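PDB 3JPZ: lombricine kinase from Urechis caupo, which catalyses the reversible transfer of a phosphoryl group between ATP and the guanidino compound lombricine, as a member of the ATP:guanido phosphotransferase (phosphagen kinase) family. Local coordinates for residues K46-N54 against G186-S194. Numbering follows the deposited sequence. Where two conformers were deposited one is given.
Sequences KVIQPSVDN and GHLMVNSAS. With NO3 (nitrate ion), chain C; NO3 (nitrate ion), chain D.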
ATOM      1  N   LYS A  46      -2.910  -2.871  13.748  1.00 13.33           N
ATOM      2  CA  LYS A  46      -2.792  -1.631  12.985  1.00 22.36           C
ATOM      3  C   LYS A  46      -1.500  -0.866  13.294  1.00 25.73           C
ATOM      4  O   LYS A  46      -0.798  -0.427  12.387  1.00  9.34           O
ATOM      5  CB  LYS A  46      -3.980  -0.711  13.280  1.00 13.34           C
ATOM      6  CG  LYS A  46      -3.890   0.624  12.564  1.00 24.55           C
ATOM      7  CD  LYS A  46      -4.052   0.445  11.074  1.00 11.74           C
ATOM      8  CE  LYS A  46      -3.673   1.687  10.320  1.00  9.77           C
ATOM      9  NZ  LYS A  46      -3.930   1.525   8.857  1.00 11.39           N
ATOM     10  N   VAL A  47      -1.191  -0.672  14.572  1.00 20.05           N
ATOM     11  CA  VAL A  47      -0.062   0.185  14.908  1.00 15.84           C
ATOM     12  C   VAL A  47       1.269  -0.502  14.628  1.00 15.54           C
ATOM     13  O   VAL A  47       2.289   0.162  14.472  1.00 17.33           O
ATOM     14  CB  VAL A  47      -0.106   0.670  16.364  1.00 15.49           C
ATOM     15  CG1 VAL A  47      -1.438   1.358  16.638  1.00 18.19           C
ATOM     16  CG2 VAL A  47       0.138  -0.486  17.339  1.00 10.89           C
ATOM     17  N   ILE A  48       1.262  -1.828  14.534  1.00 13.81           N
ATOM     18  CA  ILE A  48       2.515  -2.547  14.285  1.00 16.51           C
ATOM     19  C   ILE A  48       2.651  -3.045  12.855  1.00 12.74           C
ATOM     20  O   ILE A  48       3.680  -3.612  12.490  1.00 21.26           O
ATOM     21  CB  ILE A  48       2.691  -3.746  15.234  1.00 10.37           C
ATOM     22  CG1 ILE A  48       1.668  -4.836  14.914  1.00 10.84           C
ATOM     23  CG2 ILE A  48       2.583  -3.296  16.682  1.00 19.23           C
ATOM     24  CD1 ILE A  48       2.011  -6.168  15.494  1.00 11.18           C
ATOM     25  N   GLN A  49       1.627  -2.837  12.037  1.00 14.90           N
ATOM     26  CA  GLN A  49       1.654  -3.347  10.663  1.00  9.08           C
ATOM     27  C   GLN A  49       2.958  -3.037   9.922  1.00 15.48           C
ATOM     28  O   GLN A  49       3.565  -3.935   9.343  1.00 15.31           O
ATOM     29  CB  GLN A  49       0.480  -2.819   9.849  1.00 14.64           C
ATOM     30  CG  GLN A  49       0.412  -3.434   8.455  1.00 17.44           C
ATOM     31  CD  GLN A  49       0.213  -4.935   8.486  1.00  9.71           C
ATOM     32  OE1 GLN A  49      -0.791  -5.421   8.981  1.00  9.55           O
ATOM     33  NE2 GLN A  49       1.180  -5.678   7.953  1.00 11.34           N
ATOM     34  N   PRO A  50       3.386  -1.765   9.921  1.00  9.65           N
ATOM     35  CA  PRO A  50       4.614  -1.398   9.204  1.00  8.44           C
ATOM     36  C   PRO A  50       5.815  -2.238   9.632  1.00  9.10           C
ATOM     37  O   PRO A  50       6.672  -2.569   8.809  1.00  9.38           O
ATOM     38  CB  PRO A  50       4.833   0.061   9.605  1.00 10.72           C
ATOM     39  CG  PRO A  50       3.478   0.559   9.978  1.00 20.79           C
ATOM     40  CD  PRO A  50       2.763  -0.608  10.583  1.00 10.30           C
ATOM     41  N   SER A  51       5.855  -2.564  10.919  1.00 18.00           N
ATOM     42  CA  SER A  51       6.966  -3.319  11.492  0.75 16.17           C
ATOM     43  C   SER A  51       7.044  -4.732  10.918  1.00 18.87           C
ATOM     44  O   SER A  51       8.107  -5.346  10.905  1.00 10.94           O
ATOM     45  CB  SER A  51       6.835  -3.386  13.015  0.75 13.81           C
ATOM     46  OG  SER A  51       5.837  -4.308  13.407  0.75  9.92           O
ATOM     47  N   VAL A  52       5.922  -5.239  10.429  1.00  9.96           N
ATOM     48  CA  VAL A  52       5.886  -6.570   9.863  1.00 17.38           C
ATOM     49  C   VAL A  52       6.253  -6.554   8.374  1.00 15.22           C
ATOM     50  O   VAL A  52       7.056  -7.380   7.927  1.00 16.89           O
ATOM     51  CB  VAL A  52       4.496  -7.214  10.066  1.00 11.72           C
ATOM     52  CG1 VAL A  52       4.542  -8.708   9.763  1.00 11.62           C
ATOM     53  CG2 VAL A  52       4.010  -6.978  11.487  1.00 16.69           C
ATOM     54  N   ASP A  53       5.680  -5.613   7.620  1.00  9.13           N
ATOM     55  CA  ASP A  53       5.882  -5.529   6.168  1.00  8.77           C
ATOM     56  C   ASP A  53       7.327  -5.234   5.792  1.00 20.55           C
ATOM     57  O   ASP A  53       7.851  -5.763   4.805  1.00 12.65           O
ATOM     58  CB  ASP A  53       5.020  -4.422   5.571  1.00 12.98           C
ATOM     59  CG  ASP A  53       3.535  -4.663   5.760  1.00 10.89           C
ATOM     60  OD1 ASP A  53       3.094  -5.826   5.670  1.00 16.82           O
ATOM     61  OD2 ASP A  53       2.808  -3.681   5.994  1.00 17.02           O
ATOM     62  N   ASN A  54       7.948  -4.361   6.573  1.00 15.28           N
ATOM     63  CA  ASN A  54       9.288  -3.884   6.295  1.00 27.17           C
ATOM     64  C   ASN A  54      10.289  -4.729   7.069  1.00 22.64           C
ATOM     65  O   ASN A  54      10.179  -4.875   8.282  1.00 11.05           O
ATOM     66  CB  ASN A  54       9.396  -2.405   6.689  1.00 24.75           C
ATOM     67  CG  ASN A  54      10.699  -1.764   6.232  1.00 23.92           C
ATOM     68  OD1 ASN A  54      11.565  -2.426   5.667  1.00 20.70           O
ATOM     69  ND2 ASN A  54      10.838  -0.467   6.480  1.00 31.21           N
ATOM     70  N   GLY A 186       7.087   5.928   0.605  1.00 20.02           N
ATOM     71  CA  GLY A 186       7.872   5.272   1.633  1.00 16.38           C
ATOM     72  C   GLY A 186       7.095   4.138   2.269  1.00 22.54           C
ATOM     73  O   GLY A 186       5.867   4.184   2.367  1.00 14.09           O
ATOM     74  N   HIS A 187       7.811   3.110   2.707  1.00 14.32           N
ATOM     75  CA  HIS A 187       7.179   1.968   3.349  1.00 15.64           C
ATOM     76  C   HIS A 187       6.286   2.397   4.515  1.00 10.96           C
ATOM     77  O   HIS A 187       5.191   1.867   4.693  1.00 12.62           O
ATOM     78  CB  HIS A 187       8.244   1.000   3.851  1.00 12.32           C
ATOM     79  CG  HIS A 187       9.093   0.431   2.761  1.00 24.74           C
ATOM     80  ND1 HIS A 187       8.557  -0.152   1.631  1.00 20.93           N
ATOM     81  CD2 HIS A 187      10.439   0.342   2.630  1.00 17.10           C
ATOM     82  CE1 HIS A 187       9.537  -0.573   0.850  1.00 21.81           C
ATOM     83  NE2 HIS A 187      10.689  -0.285   1.432  1.00 21.35           N
ATOM     84  N   LEU A 188       6.743   3.352   5.317  1.00  9.32           N
ATOM     85  CA  LEU A 188       5.980   3.720   6.507  1.00 14.46           C
ATOM     86  C   LEU A 188       4.575   4.188   6.150  1.00 11.00           C
ATOM     87  O   LEU A 188       3.581   3.705   6.698  1.00 15.27           O
ATOM     88  CB  LEU A 188       6.677   4.821   7.297  1.00 17.80           C
ATOM     89  CG  LEU A 188       5.878   5.190   8.545  1.00 23.46           C
ATOM     90  CD1 LEU A 188       5.543   3.928   9.353  1.00 20.99           C
ATOM     91  CD2 LEU A 188       6.622   6.214   9.404  1.00 28.12           C
ATOM     92  N   MET A 189       4.517   5.151   5.240  1.00 12.80           N
ATOM     93  CA  MET A 189       3.276   5.810   4.861  1.00 11.17           C
ATOM     94  C   MET A 189       2.395   4.892   4.007  1.00 22.35           C
ATOM     95  O   MET A 189       1.166   4.931   4.077  1.00 18.10           O
ATOM     96  CB  MET A 189       3.606   7.095   4.097  1.00 11.37           C
ATOM     97  CG  MET A 189       4.083   8.223   4.988  1.00 10.00           C
ATOM     98  SD  MET A 189       2.732   8.784   6.061  1.00 14.41           S
ATOM     99  CE  MET A 189       1.855   9.846   4.925  1.00 25.26           C
ATOM    100  N   VAL A 190       3.026   4.060   3.197  1.00 11.29           N
ATOM    101  CA  VAL A 190       2.274   3.129   2.365  1.00 16.73           C
ATOM    102  C   VAL A 190       1.693   2.008   3.222  1.00 15.67           C
ATOM    103  O   VAL A 190       0.480   1.804   3.285  1.00 13.53           O
ATOM    104  CB  VAL A 190       3.160   2.535   1.258  1.00 15.51           C
ATOM    105  CG1 VAL A 190       2.469   1.354   0.595  1.00 24.27           C
ATOM    106  CG2 VAL A 190       3.497   3.599   0.222  1.00 10.44           C
ATOM    107  N   ASN A 191       2.575   1.286   3.893  1.00 22.37           N
ATOM    108  CA  ASN A 191       2.180   0.122   4.661  1.00 10.99           C
ATOM    109  C   ASN A 191       1.238   0.463   5.831  1.00  9.36           C
ATOM    110  O   ASN A 191       0.526  -0.405   6.326  1.00 13.57           O
ATOM    111  CB  ASN A 191       3.431  -0.607   5.156  1.00  9.53           C
ATOM    112  CG  ASN A 191       4.281  -1.159   4.011  1.00  9.45           C
ATOM    113  OD1 ASN A 191       3.768  -1.532   2.961  1.00 16.58           O
ATOM    114  ND2 ASN A 191       5.579  -1.222   4.221  1.00 12.80           N
ATOM    115  N   SER A 192       1.233   1.716   6.273  1.00  9.21           N
ATOM    116  CA  SER A 192       0.315   2.136   7.339  1.00 15.26           C
ATOM    117  C   SER A 192      -1.040   2.582   6.786  1.00  9.66           C
ATOM    118  O   SER A 192      -1.888   3.090   7.523  1.00 10.53           O
ATOM    119  CB  SER A 192       0.929   3.268   8.174  1.00 15.52           C
ATOM    120  OG  SER A 192       1.135   4.432   7.397  1.00 10.52           O
ATOM    121  N   ALA A 193      -1.236   2.375   5.491  1.00 19.78           N
ATOM    122  CA  ALA A 193      -2.413   2.865   4.792  1.00 27.79           C
ATOM    123  C   ALA A 193      -2.595   4.351   5.046  1.00 24.54           C
ATOM    124  O   ALA A 193      -3.715   4.834   5.137  1.00 14.21           O
ATOM    125  CB  ALA A 193      -3.653   2.099   5.232  1.00 22.92           C
ATOM    126  N   SER A 194      -1.489   5.080   5.156  1.00 19.55           N
ATOM    127  CA  SER A 194      -1.566   6.510   5.398  1.00 20.42           C
ATOM    128  C   SER A 194      -1.705   7.308   4.108  1.00 17.76           C
ATOM    129  O   SER A 194      -1.830   8.526   4.147  1.00 35.62           O
ATOM    130  CB  SER A 194      -0.353   6.984   6.191  1.00 11.67           C
ATOM    131  OG  SER A 194      -0.461   6.595   7.547  1.00 14.73           O
TER
HETATM  132  N   NO3 C 658       7.781  -3.256   2.553  1.00 17.90           N
HETATM  133  O1  NO3 C 658       6.420  -3.195   2.279  1.00 17.74           O
HETATM  134  O2  NO3 C 658       8.266  -2.537   3.641  1.00 21.43           O
HETATM  135  O3  NO3 C 658       8.646  -4.024   1.757  1.00 28.30           O
HETATM  136  N   NO3 D 659       8.598   1.633   8.466  1.00 25.15           N
HETATM  137  O1  NO3 D 659       8.404   1.221   7.147  1.00 23.37           O
HETATM  138  O2  NO3 D 659       8.332   0.746   9.516  1.00 40.70           O
HETATM  139  O3  NO3 D 659       9.062   2.926   8.729  1.00 32.71           O
HETATM  140  O   HOH W   1      -1.944  -0.501   7.823  1.00 20.13           O
HETATM  141  O   HOH W   2       6.542  -0.456   6.893  1.00 19.39           O
HETATM  142  O   HOH W   3       0.458  -3.026   4.956  1.00 16.59           O
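Asn54 and His187 meet obliquely beside two nitrate ions, probably from the crystallisation liquor, with Asn54 ND2 4.0 Å from His187 CD2. ND2 of Asn191 donates to O1 of one nitrate at 2.9 Å and, weakly, to O2. That same O2 lies 3.0 Å above one face of the His187 ring, displaced from the ring centre. ND2 of Asn54 donates to O1 of the second nitrate, 3.0 Å away with an N-H...O angle of 158°, and a water accepts from Asn191 ND2 and also lies near Pro50 O. The Asp53 and Asn191 side chains run antiparallel alongside one another, their carboxylate and amide planes 62° apart, and Asp53 OD2 comes to 3.2 Å from Asn191 CB. A further water donates to both this OD2 and Asn191 O, while OD1 accepts a hydrogen bond from the backbone N of Asp197 of the second subunit. Pro50 supplies the apolar part, its CB 3.9 Å from Leu188 CD1 and its CG against Ser192 CB.

The one direct hydrogen bond runs from Lys46 NZ to Ser192 O, 2.9 Å long. With CG opposite the backbone N (chi1 178°) and a bend at chi2, the lysine reaches the end of helix 187-191, where its amine stands well above the carbonyl plane. NZ also donates to Pro131 O and to a water bound by Asn191 O, so three acceptors hold the amine.

The turn it reaches is a Schellman motif, with Ala193 at positive phi as its C-prime residue. The contact thus joins helix 44-53, in the N-terminal-family sequence of this phosphagen kinase, to a short helix in the catalytic-family sequence, with Lys46 bonding the Schellman turn that ends it.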